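Local coordinates for protein malate dehydrogenase (Porphyromonas gingivalis, PDB 3FI9) that probably catalyses the NAD-dependent interconversion of malate and oxaloacetate, as in other members of the lactate/malate dehydrogenase superfamily, at residues Leu11-Ala16 / Pro35-Tyr40. Numbering follows the deposited sequence.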
loop_
_atom_site.group_PDB
_atom_site.type_symbol
_atom_site.label_atom_id
_atom_site.label_comp_id
_atom_site.label_asym_id
_atom_site.label_seq_id
_atom_site.Cartn_x
_atom_site.Cartn_y
_atom_site.Cartn_z
ATOM N N LEU A 11 15.169 9.555 3.401
ATOM C CA LEU A 11 14.992 8.316 2.687
ATOM C C LEU A 11 14.574 8.641 1.253
ATOM O O LEU A 11 13.554 9.330 0.978
ATOM C CB LEU A 11 13.939 7.417 3.392
ATOM C CG LEU A 11 13.323 6.251 2.570
ATOM C CD1 LEU A 11 14.411 5.287 2.034
ATOM C CD2 LEU A 11 12.272 5.442 3.420
ATOM N N THR A 12 15.374 8.149 0.323
ATOM C CA THR A 12 15.045 8.285 -1.080
ATOM C C THR A 12 14.658 6.977 -1.771
ATOM O O THR A 12 15.418 5.990 -1.794
ATOM C CB THR A 12 16.208 8.908 -1.822
ATOM O OG1 THR A 12 16.409 10.233 -1.315
ATOM C CG2 THR A 12 15.929 8.966 -3.330
ATOM N N ILE A 13 13.501 7.004 -2.406
ATOM C CA ILE A 13 13.030 5.859 -3.197
ATOM C C ILE A 13 13.382 6.104 -4.621
ATOM O O ILE A 13 12.941 7.093 -5.184
ATOM C CB ILE A 13 11.501 5.716 -3.114
ATOM C CG1 ILE A 13 11.057 5.503 -1.673
ATOM C CG2 ILE A 13 10.994 4.531 -4.019
ATOM C CD1 ILE A 13 11.829 4.511 -0.901
ATOM N N VAL A 14 14.182 5.221 -5.223
ATOM C CA VAL A 14 14.455 5.338 -6.641
ATOM C C VAL A 14 13.504 4.426 -7.421
ATOM O O VAL A 14 13.305 3.294 -7.038
ATOM C CB VAL A 14 15.948 4.989 -6.951
ATOM C CG1 VAL A 14 16.188 4.938 -8.441
ATOM C CG2 VAL A 14 16.842 6.012 -6.342
ATOM N N GLY A 15 12.893 4.930 -8.487
ATOM C CA GLY A 15 11.945 4.126 -9.234
ATOM C C GLY A 15 10.544 4.336 -8.706
ATOM O O GLY A 15 9.701 3.466 -8.839
ATOM N N ALA A 16 10.318 5.498 -8.094
ATOM C CA ALA A 16 9.068 5.795 -7.365
ATOM C C ALA A 16 7.807 5.946 -8.238
ATOM O O ALA A 16 6.688 5.892 -7.717
ATOM C CB ALA A 16 9.263 7.091 -6.510
ATOM N N PRO A 35 10.014 11.822 8.104
ATOM C CA PRO A 35 9.200 12.804 7.398
ATOM C C PRO A 35 9.840 13.219 6.067
ATOM O O PRO A 35 9.147 13.675 5.135
ATOM C CB PRO A 35 9.138 13.999 8.374
ATOM C CG PRO A 35 10.237 13.733 9.435
ATOM C CD PRO A 35 10.754 12.356 9.283
ATOM N N ASN A 36 11.155 13.026 5.956
ATOM C CA ASN A 36 11.867 13.481 4.771
ATOM C C ASN A 36 11.966 12.343 3.767
ATOM O O ASN A 36 12.984 11.666 3.628
ATOM C CB ASN A 36 13.209 14.065 5.197
ATOM C CG ASN A 36 12.995 15.277 6.113
ATOM O OD1 ASN A 36 12.331 16.232 5.706
ATOM N ND2 ASN A 36 13.460 15.200 7.366
ATOM N N LEU A 37 10.845 12.107 3.114
ATOM C CA LEU A 37 10.744 11.016 2.147
ATOM C C LEU A 37 10.823 11.625 0.765
ATOM O O LEU A 37 10.040 12.506 0.414
ATOM C CB LEU A 37 9.397 10.308 2.355
ATOM C CG LEU A 37 9.088 9.174 1.390
ATOM C CD1 LEU A 37 10.061 8.080 1.667
ATOM C CD2 LEU A 37 7.592 8.692 1.537
ATOM N N CYS A 38 11.797 11.178 -0.027
ATOM C CA CYS A 38 12.040 11.761 -1.338
ATOM C C CYS A 38 11.848 10.730 -2.443
ATOM O O CYS A 38 12.401 9.616 -2.369
ATOM C CB CYS A 38 13.450 12.367 -1.370
ATOM S SG CYS A 38 13.964 12.980 -2.973
ATOM N N LEU A 39 11.035 11.092 -3.437
ATOM C CA LEU A 39 10.675 10.181 -4.514
ATOM C C LEU A 39 11.396 10.592 -5.789
ATOM O O LEU A 39 11.264 11.757 -6.257
ATOM C CB LEU A 39 9.169 10.173 -4.707
ATOM C CG LEU A 39 8.288 9.905 -3.477
ATOM C CD1 LEU A 39 6.860 9.683 -3.990
ATOM C CD2 LEU A 39 8.821 8.659 -2.732
ATOM N N TYR A 40 12.172 9.658 -6.362
ATOM C CA TYR A 40 12.919 9.971 -7.582
ATOM C C TYR A 40 12.487 9.027 -8.718
ATOM O O TYR A 40 12.358 7.818 -8.498
ATOM C CB TYR A 40 14.448 9.880 -7.362
ATOM C CG TYR A 40 15.177 9.774 -8.699
ATOM C CD1 TYR A 40 15.470 10.916 -9.449
ATOM C CD2 TYR A 40 15.514 8.539 -9.232
ATOM C CE1 TYR A 40 16.117 10.834 -10.671
ATOM C CE2 TYR A 40 16.144 8.430 -10.475
ATOM C CZ TYR A 40 16.427 9.585 -11.202
ATOM O OH TYR A 40 17.044 9.466 -12.430
#
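Y40 and V14 lie side by side on one face of a parallel strand pair. The CB of Y40 sits 3.8 Å from the O of I13. CG of Y40 is anti to the backbone N (chi1 162°), which sets the root of the ring beside the carbonyl carbon. CD2 of Y40 meets CG1 of V14 at 3.7 Å, with CG2 of V14 slightly farther off. CE2 of Y40 is 4.0 Å from the same V14 CG1. This methyl lies at the ring edge, near the ring plane.

T12 and C38 share that face. OG1 of T12 approaches CB of C38, but its hydrogen bond goes to the O of A73. On the other face, CD1 of L37 packs 3.8 Å from CG of L11. L39 starts with its CB 3.6 Å from CB of A16. Beyond CG, its end carbon CD2 touches CB and CG1 of I13. Helix 19-30 covers these apolar residues, and helix 44-57 also packs on L39.

Backbone bonds run in the parallel ladder pattern: L11 N to N36 O, C38 N to L11 O, I13 N to C38 O and Y40 N to I13 O. At the end, Y40 O accepts two donors. G15 N lies 2.9 Å and A16 N 3.1 Å from Y40 O. The A16 bond is the straighter at hydrogen (170° against 140°), though its donor is tilted from the carbonyl plane.

Strand 10-14, helix 19-30 and strand 37-40 form the first beta-alpha-beta unit of the Rossmann fold. G15 and A16 belong to the predicted NAD(+)-binding loop, and D41, another predicted NAD(+) site, follows Y40. The paired bonds to one carbonyl therefore tie the start of the dinucleotide loop to the end of the second strand, consistent with fixing both parts of the cofactor site together.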